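Long-range contacts in putative dihydrodipicolinate synthase family protein (Coccidioides immitis, PDB 3QFE), which is of unknown function but belongs to the dihydrodipicolinate synthase family, whose members are built on a TIM barrel: residues A[7-11]-A[169-173]; A[13-19]-A[217-223]; A[53-57]-A[262-266]. The contacts are given in a common frame with arbitrary orientation. Residue numbers count along the deposited sequence, not the author numbering.

Overall arrangement
From the N terminus, residues 7-11 run along the amino-terminal end of the barrel to meet 169-173, where strand 171-176 begins (interaction 1). The chain then enters strand 13-17; segment 13-19 meets 217-223, and strand pairing there closes the barrel between its first and eighth strands (interaction 2). The loop 53-57, after strand 48-51, meets helix 262-271 of the C-terminal helical part (interaction 3). The three loops thus closed cross one another, and none lies within another. Interaction 2 touches both others, through Pro10 against Trp15 and through Pro17, Ala18, Val19 and Ala220 against Asn55 and Ala56, whereas interactions 1 and 3 lie on opposite sides of the chain's centre, about 25 Å apart between centres.

Interaction 1: residues A[7-11]-A[169-173]; sequences PRVPQ and PNVVG
Segment 7-11 is an irregular, mostly extended run kinked at Arg8 (phi/psi -56/-44°), and it meets the turn and first strand residues of 169-173. The nearest backbones are those of Val9 and Val172, with CA atoms 5.5 Å apart. Arg8 extends through t chi1 and chi2 and turns at chi3 (p), bringing its NH2 to the carbonyl O of Pro169 in a 2.6 Å hydrogen bond. One guanidinium face rests on Val172, Arg8 NH2 lying 3.5 Å from Val172 CG1. Two waters reinforce the link: one joins Arg8 NH1 (2.9 Å) to Pro169 O (3.0 Å), the other Arg8 NH2 (3.0 Å) to Asn170 OD1 (2.6 Å). Val9 (t) then sets CG2 3.9 Å from Val172 CG1, and Pro10, its CB directed toward the strand, places CD 3.5 Å from Val172 CG2. Val172 (m) is thus the apolar centre of the contact, while Pro169 and Asn170 adopt turn angles before Val171 leads into strand 171-176. The segment lies against the amino-terminal end of a parallel beta barrel. Pro10 also packs on Val143 of strand 142-146 and Phe199 of strand 197-200, which flank strand 171-176, and Asn170 ND2 is held by Ser135 O of helix 124-137.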
loop_
_atom_site.group_PDB
_atom_site.type_symbol
_atom_site.label_atom_id
_atom_site.label_comp_id
_atom_site.label_asym_id
_atom_site.label_seq_id
_atom_site.Cartn_x
_atom_site.Cartn_y
_atom_site.Cartn_z
ATOM N N PRO A 7 -7.264 -7.903 13.704
ATOM C CA PRO A 7 -6.444 -7.670 14.908
ATOM C C PRO A 7 -5.970 -6.218 15.043
ATOM O O PRO A 7 -5.882 -5.491 14.042
ATOM C CB PRO A 7 -5.237 -8.587 14.698
ATOM C CG PRO A 7 -5.194 -8.847 13.225
ATOM C CD PRO A 7 -6.609 -8.814 12.745
ATOM N N ARG A 8 -5.677 -5.833 16.282
ATOM C CA ARG A 8 -5.133 -4.529 16.643
ATOM C C ARG A 8 -3.823 -4.259 15.880
ATOM O O ARG A 8 -3.596 -3.145 15.384
ATOM C CB ARG A 8 -4.870 -4.496 18.163
ATOM C CG ARG A 8 -4.580 -3.104 18.736
ATOM C CD ARG A 8 -4.179 -3.135 20.225
ATOM N NE ARG A 8 -2.812 -3.645 20.440
ATOM C CZ ARG A 8 -1.705 -2.899 20.453
ATOM N NH1 ARG A 8 -0.524 -3.473 20.667
ATOM N NH2 ARG A 8 -1.768 -1.585 20.257
ATOM N N VAL A 9 -2.967 -5.277 15.822
ATOM C CA VAL A 9 -1.687 -5.187 15.134
ATOM C C VAL A 9 -1.804 -5.850 13.753
ATOM O O VAL A 9 -2.190 -7.014 13.657
ATOM C CB VAL A 9 -0.551 -5.855 15.965
ATOM C CG1 VAL A 9 0.741 -5.955 15.139
ATOM C CG2 VAL A 9 -0.312 -5.101 17.279
ATOM N N PRO A 10 -1.465 -5.107 12.686
ATOM C CA PRO A 10 -1.667 -5.509 11.291
ATOM C C PRO A 10 -0.961 -6.812 10.962
ATOM O O PRO A 10 0.200 -6.982 11.343
ATOM C CB PRO A 10 -1.015 -4.369 10.504
ATOM C CG PRO A 10 -1.009 -3.239 11.415
ATOM C CD PRO A 10 -0.842 -3.779 12.777
ATOM N N GLN A 11 -1.658 -7.717 10.268
ATOM C CA GLN A 11 -1.110 -9.047 10.013
ATOM C C GLN A 11 -0.010 -9.007 8.963
ATOM O O GLN A 11 -0.138 -8.365 7.923
ATOM C CB GLN A 11 -2.191 -10.071 9.641
ATOM N N PRO A 169 1.811 2.842 22.687
ATOM C CA PRO A 169 1.292 1.478 22.431
ATOM C C PRO A 169 0.218 1.429 21.334
ATOM O O PRO A 169 -0.094 0.362 20.821
ATOM C CB PRO A 169 0.689 1.063 23.782
ATOM C CG PRO A 169 1.211 2.069 24.803
ATOM C CD PRO A 169 1.442 3.338 24.028
ATOM N N ASN A 170 -0.338 2.584 20.976
ATOM C CA ASN A 170 -1.258 2.658 19.850
ATOM C C ASN A 170 -0.528 2.714 18.495
ATOM O O ASN A 170 -1.163 2.726 17.435
ATOM C CB ASN A 170 -2.209 3.846 20.037
ATOM C CG ASN A 170 -3.386 3.817 19.090
ATOM O OD1 ASN A 170 -3.960 2.757 18.819
ATOM N ND2 ASN A 170 -3.762 4.985 18.585
ATOM N N VAL A 171 0.803 2.781 18.530
ATOM C CA VAL A 171 1.593 2.673 17.303
ATOM C C VAL A 171 1.881 1.206 17.120
ATOM O O VAL A 171 2.461 0.564 18.006
ATOM C CB VAL A 171 2.902 3.492 17.347
ATOM C CG1 VAL A 171 3.893 3.018 16.285
ATOM C CG2 VAL A 171 2.596 5.007 17.218
ATOM N N VAL A 172 1.465 0.674 15.976
ATOM C CA VAL A 172 1.518 -0.766 15.748
ATOM C C VAL A 172 2.345 -1.231 14.529
ATOM O O VAL A 172 2.288 -2.402 14.161
ATOM C CB VAL A 172 0.084 -1.360 15.641
ATOM C CG1 VAL A 172 -0.653 -1.219 16.978
ATOM C CG2 VAL A 172 -0.696 -0.709 14.504
ATOM N N GLY A 173 3.096 -0.331 13.911
ATOM C CA GLY A 173 3.959 -0.717 12.815
ATOM C C GLY A 173 4.580 0.458 12.096
ATOM O O GLY A 173 4.396 1.598 12.506
HETATM O O HOH W 1 1.721 -1.765 19.845
HETATM O O HOH W 2 -4.073 0.275 19.571
#

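Interaction 2: residues A[13-19]-A[217-223]; sequences GIWCPAV and CIAAFAN
Two parallel strands lie side by side here, with Ile14 opposite Cys217 (CA-CA 5.2 Å) and Trp15 opposite Ile218 (4.6 Å). Backbone hydrogen bonds set this register: Cys217 N donates to Gly13 O (3.2 Å), Trp15 N to Cys217 O (2.9 Å) and Ala219 N to Trp15 O (3.0 Å). Gly13 adopts phi/psi 149/-160°, angles at which a CB would be jammed against the preceding carbonyl. Beyond the paired residues, 220-222 form a 3-10 turn, in which Ala222 N bonds to Ala219 O (2.9 Å).

Side-chain hydrogen bonding centres on the buried Asn223 (chi1 -87°, chi2 -71°). Its ND2 donates to Pro17 O (2.7 Å) and to Ala220 O (3.0 Å), while OD1 accepts from Val19 N (3.1 Å) and is also bound by Tyr37 OH, so that one amide fastens residues 17-19 to the turn that follows strand 216-218.

The apolar contacts fall on both faces. Ile14 CD1 meets Cys217 CB at 3.9 Å on the face packed against Val229 and Tyr233 of helix 226-237. On the inner face, Trp15 CB lies 3.8 Å from Ile218 CG1, both side chains reach Val50, and the indole stacks edge-to-face with Phe199. Farther along, Cys16 CB approaches Ala222 CB (3.9 Å), and Pro17 CD approaches Ile218 CG2 (3.9 Å).

Pairing of the first strand, 13-17, with the eighth, 216-218, is the closure of a TIM barrel.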
loop_
_atom_site.group_PDB
_atom_site.type_symbol
_atom_site.label_atom_id
_atom_site.label_comp_id
_atom_site.label_asym_id
_atom_site.label_seq_id
_atom_site.Cartn_x
_atom_site.Cartn_y
_atom_site.Cartn_z
ATOM N N GLY A 13 2.015 -10.279 5.895
ATOM C CA GLY A 13 1.472 -10.787 4.648
ATOM C C GLY A 13 1.711 -9.794 3.542
ATOM O O GLY A 13 2.573 -8.924 3.680
ATOM N N ILE A 14 0.941 -9.921 2.461
ATOM C CA ILE A 14 1.069 -9.089 1.282
ATOM C C ILE A 14 -0.112 -8.150 1.199
ATOM O O ILE A 14 -1.271 -8.595 1.140
ATOM C CB ILE A 14 1.099 -9.925 -0.008
ATOM C CG1 ILE A 14 2.309 -10.839 -0.027
ATOM C CG2 ILE A 14 1.210 -9.024 -1.232
ATOM C CD1 ILE A 14 3.657 -10.073 -0.072
ATOM N N TRP A 15 0.192 -6.855 1.171
ATOM C CA TRP A 15 -0.805 -5.809 1.121
ATOM C C TRP A 15 -0.685 -5.055 -0.191
ATOM O O TRP A 15 0.419 -4.871 -0.694
ATOM C CB TRP A 15 -0.590 -4.825 2.270
ATOM C CG TRP A 15 -0.829 -5.432 3.617
ATOM C CD1 TRP A 15 -0.101 -6.431 4.222
ATOM C CD2 TRP A 15 -1.866 -5.075 4.540
ATOM N NE1 TRP A 15 -0.636 -6.718 5.452
ATOM C CE2 TRP A 15 -1.709 -5.895 5.679
ATOM C CE3 TRP A 15 -2.893 -4.121 4.525
ATOM C CZ2 TRP A 15 -2.558 -5.814 6.776
ATOM C CZ3 TRP A 15 -3.735 -4.039 5.613
ATOM C CH2 TRP A 15 -3.559 -4.883 6.727
ATOM N N CYS A 16 -1.818 -4.621 -0.742
ATOM C CA CYS A 16 -1.807 -3.825 -1.967
ATOM C C CYS A 16 -2.282 -2.380 -1.746
ATOM O O CYS A 16 -3.383 -2.171 -1.218
ATOM C CB CYS A 16 -2.650 -4.463 -3.074
ATOM S SG CYS A 16 -2.755 -3.379 -4.543
ATOM N N PRO A 17 -1.463 -1.391 -2.171
ATOM C CA PRO A 17 -1.891 0.003 -2.160
ATOM C C PRO A 17 -2.628 0.319 -3.478
ATOM O O PRO A 17 -1.988 0.594 -4.520
ATOM C CB PRO A 17 -0.571 0.771 -2.032
ATOM C CG PRO A 17 0.430 -0.107 -2.760
ATOM C CD PRO A 17 -0.072 -1.536 -2.641
ATOM N N ALA A 18 -3.961 0.270 -3.407
ATOM C CA ALA A 18 -4.824 0.272 -4.584
ATOM C C ALA A 18 -4.782 1.592 -5.356
ATOM O O ALA A 18 -4.718 2.667 -4.761
ATOM C CB ALA A 18 -6.251 -0.053 -4.180
ATOM N N VAL A 19 -4.808 1.503 -6.683
ATOM C CA VAL A 19 -4.894 2.697 -7.527
ATOM C C VAL A 19 -6.320 3.267 -7.485
ATOM O O VAL A 19 -7.233 2.602 -6.991
ATOM C CB VAL A 19 -4.444 2.415 -8.986
ATOM C CG1 VAL A 19 -2.940 2.150 -9.024
ATOM C CG2 VAL A 19 -5.209 1.260 -9.602
ATOM N N CYS A 217 5.093 -7.018 3.282
ATOM C CA CYS A 217 5.304 -6.143 2.158
ATOM C C CYS A 217 4.037 -5.423 1.730
ATOM O O CYS A 217 2.963 -6.023 1.704
ATOM C CB CYS A 217 5.814 -7.012 1.007
ATOM S SG CYS A 217 6.227 -6.111 -0.452
ATOM N N ILE A 218 4.166 -4.138 1.398
ATOM C CA ILE A 218 3.070 -3.361 0.790
ATOM C C ILE A 218 3.518 -3.040 -0.624
ATOM O O ILE A 218 4.302 -2.120 -0.827
ATOM C CB ILE A 218 2.716 -2.066 1.613
ATOM C CG1 ILE A 218 2.231 -2.444 3.013
ATOM C CG2 ILE A 218 1.617 -1.209 0.903
ATOM C CD1 ILE A 218 2.240 -1.307 4.033
ATOM N N ALA A 219 3.043 -3.817 -1.596
ATOM C CA ALA A 219 3.629 -3.828 -2.951
ATOM C C ALA A 219 2.739 -3.216 -4.043
ATOM O O ALA A 219 1.717 -3.802 -4.417
ATOM C CB ALA A 219 3.988 -5.259 -3.332
ATOM N N ALA A 220 3.147 -2.056 -4.556
ATOM C CA ALA A 220 2.503 -1.420 -5.715
ATOM C C ALA A 220 2.139 -2.408 -6.819
ATOM O O ALA A 220 1.083 -2.295 -7.430
ATOM C CB ALA A 220 3.401 -0.330 -6.285
ATOM N N PHE A 221 3.017 -3.378 -7.057
ATOM C CA PHE A 221 2.901 -4.300 -8.179
ATOM C C PHE A 221 1.815 -5.358 -7.960
ATOM O O PHE A 221 1.429 -6.069 -8.895
ATOM C CB PHE A 221 4.249 -4.980 -8.408
ATOM C CG PHE A 221 4.391 -5.625 -9.758
ATOM C CD1 PHE A 221 4.110 -4.908 -10.920
ATOM C CD2 PHE A 221 4.814 -6.939 -9.866
ATOM C CE1 PHE A 221 4.251 -5.483 -12.157
ATOM C CE2 PHE A 221 4.965 -7.528 -11.105
ATOM C CZ PHE A 221 4.686 -6.802 -12.255
ATOM N N ALA A 222 1.334 -5.470 -6.724
ATOM C CA ALA A 222 0.216 -6.353 -6.412
ATOM C C ALA A 222 -1.067 -5.769 -6.984
ATOM O O ALA A 222 -2.054 -6.467 -7.071
ATOM C CB ALA A 222 0.086 -6.546 -4.905
ATOM N N ASN A 223 -1.048 -4.490 -7.367
ATOM C CA ASN A 223 -2.135 -3.900 -8.171
ATOM C C ASN A 223 -2.265 -4.616 -9.502
ATOM O O ASN A 223 -3.373 -4.774 -10.025
ATOM C CB ASN A 223 -1.868 -2.431 -8.501
ATOM C CG ASN A 223 -2.356 -1.486 -7.427
ATOM O OD1 ASN A 223 -3.562 -1.302 -7.244
ATOM N ND2 ASN A 223 -1.419 -0.832 -6.743
#

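Interaction 3: residues A[53-57]-A[262-266]; sequences GTNAE and IATTK
Ile262, the first residue of helix 262-271, loses more surface than any other residue of this contact. With chi1 m and chi2 t, its side chain points at the turn 53-57: Ile262 CD1 lies 3.4 Å from Thr54 O, its CG1 4.3 Å from Asn55 CA and its CG2 4.0 Å from Glu57 CG. The CA atoms of Asn55 and Ile262 are the nearest pair, 5.9 Å apart. Across from it the loop is tightly turned, with Ala56 N bonded to Gly53 O and Glu57 N to Thr54 O (both 3.2 Å), before Glu57 takes left-handed angles (56/40°). This places Glu57 CB toward the helix, and its side chain (m, t) carries OE1 to Lys266 NZ in a 2.7 Å salt bridge. Lys266 (m, t, p, t) stands one turn after Ile262 and also bonds to Thr20 O and Arg287 O; Glu57 OE2 accepts from Arg289 N, so the ion pair is well fixed. Asn55 (m) turns OD1 to within 4.2 Å of Thr265 CG2. The GTNAE turn corresponds to the GTTGE motif of this family, in the loop after the second strand at the carboxy-terminal end of the TIM barrel, here joined to the C-terminal helical part.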
loop_
_atom_site.group_PDB
_atom_site.type_symbol
_atom_site.label_atom_id
_atom_site.label_comp_id
_atom_site.label_asym_id
_atom_site.label_seq_id
_atom_site.Cartn_x
_atom_site.Cartn_y
_atom_site.Cartn_z
ATOM N N GLY A 53 -2.917 5.150 -0.140
ATOM C CA GLY A 53 -1.454 5.200 -0.209
ATOM C C GLY A 53 -1.059 6.205 -1.270
ATOM O O GLY A 53 -1.915 6.886 -1.843
ATOM N N THR A 54 0.232 6.303 -1.546
ATOM C CA THR A 54 0.745 7.264 -2.538
ATOM C C THR A 54 0.313 6.884 -3.969
ATOM O O THR A 54 0.065 7.773 -4.807
ATOM C CB THR A 54 2.289 7.396 -2.391
ATOM O OG1 THR A 54 2.579 8.070 -1.150
ATOM C CG2 THR A 54 2.940 8.154 -3.578
ATOM N N ASN A 55 0.220 5.567 -4.221
ATOM C CA ASN A 55 -0.271 5.017 -5.485
ATOM C C ASN A 55 -1.728 5.385 -5.828
ATOM O O ASN A 55 -2.129 5.322 -6.982
ATOM C CB ASN A 55 -0.093 3.489 -5.506
ATOM C CG ASN A 55 1.362 3.084 -5.620
ATOM O OD1 ASN A 55 1.945 3.116 -6.707
ATOM N ND2 ASN A 55 1.975 2.732 -4.488
ATOM N N ALA A 56 -2.508 5.765 -4.823
ATOM C CA ALA A 56 -3.924 6.087 -5.016
ATOM C C ALA A 56 -4.109 7.563 -5.326
ATOM O O ALA A 56 -5.259 8.029 -5.438
ATOM C CB ALA A 56 -4.717 5.733 -3.777
ATOM N N GLU A 57 -2.989 8.299 -5.446
ATOM C CA GLU A 57 -3.033 9.740 -5.665
ATOM C C GLU A 57 -3.852 10.434 -4.547
ATOM O O GLU A 57 -4.641 11.368 -4.798
ATOM C CB GLU A 57 -3.651 10.036 -7.041
ATOM C CG GLU A 57 -2.867 9.496 -8.244
ATOM C CD GLU A 57 -3.688 9.541 -9.534
ATOM O OE1 GLU A 57 -4.605 8.703 -9.666
ATOM O OE2 GLU A 57 -3.426 10.395 -10.422
ATOM N N ILE A 262 3.663 6.592 -10.852
ATOM C CA ILE A 262 2.219 6.343 -10.721
ATOM C C ILE A 262 1.476 6.119 -12.050
ATOM O O ILE A 262 0.640 5.223 -12.142
ATOM C CB ILE A 262 1.535 7.471 -9.893
ATOM C CG1 ILE A 262 1.859 7.316 -8.406
ATOM C CG2 ILE A 262 0.007 7.484 -10.090
ATOM C CD1 ILE A 262 1.822 8.638 -7.647
ATOM N N ALA A 263 1.768 6.919 -13.065
ATOM C CA ALA A 263 1.065 6.809 -14.332
ATOM C C ALA A 263 1.275 5.445 -15.011
ATOM O O ALA A 263 0.357 4.904 -15.656
ATOM C CB ALA A 263 1.470 7.929 -15.265
ATOM N N THR A 264 2.482 4.899 -14.869
ATOM C CA THR A 264 2.817 3.612 -15.460
ATOM C C THR A 264 2.120 2.481 -14.702
ATOM O O THR A 264 1.553 1.575 -15.317
ATOM C CB THR A 264 4.353 3.394 -15.515
ATOM O OG1 THR A 264 4.937 4.395 -16.349
ATOM C CG2 THR A 264 4.686 2.061 -16.126
ATOM N N THR A 265 2.162 2.544 -13.377
ATOM C CA THR A 265 1.476 1.576 -12.533
ATOM C C THR A 265 -0.033 1.539 -12.815
ATOM O O THR A 265 -0.580 0.465 -13.047
ATOM C CB THR A 265 1.745 1.831 -11.031
ATOM O OG1 THR A 265 3.126 1.590 -10.770
ATOM C CG2 THR A 265 0.895 0.886 -10.127
ATOM N N LYS A 266 -0.687 2.701 -12.829
ATOM C CA LYS A 266 -2.120 2.785 -13.193
ATOM C C LYS A 266 -2.425 2.131 -14.538
ATOM O O LYS A 266 -3.423 1.420 -14.666
ATOM C CB LYS A 266 -2.633 4.226 -13.199
ATOM C CG LYS A 266 -2.566 4.921 -11.848
ATOM C CD LYS A 266 -3.337 6.248 -11.847
ATOM C CE LYS A 266 -4.819 5.965 -11.781
ATOM N NZ LYS A 266 -5.652 7.169 -11.614
#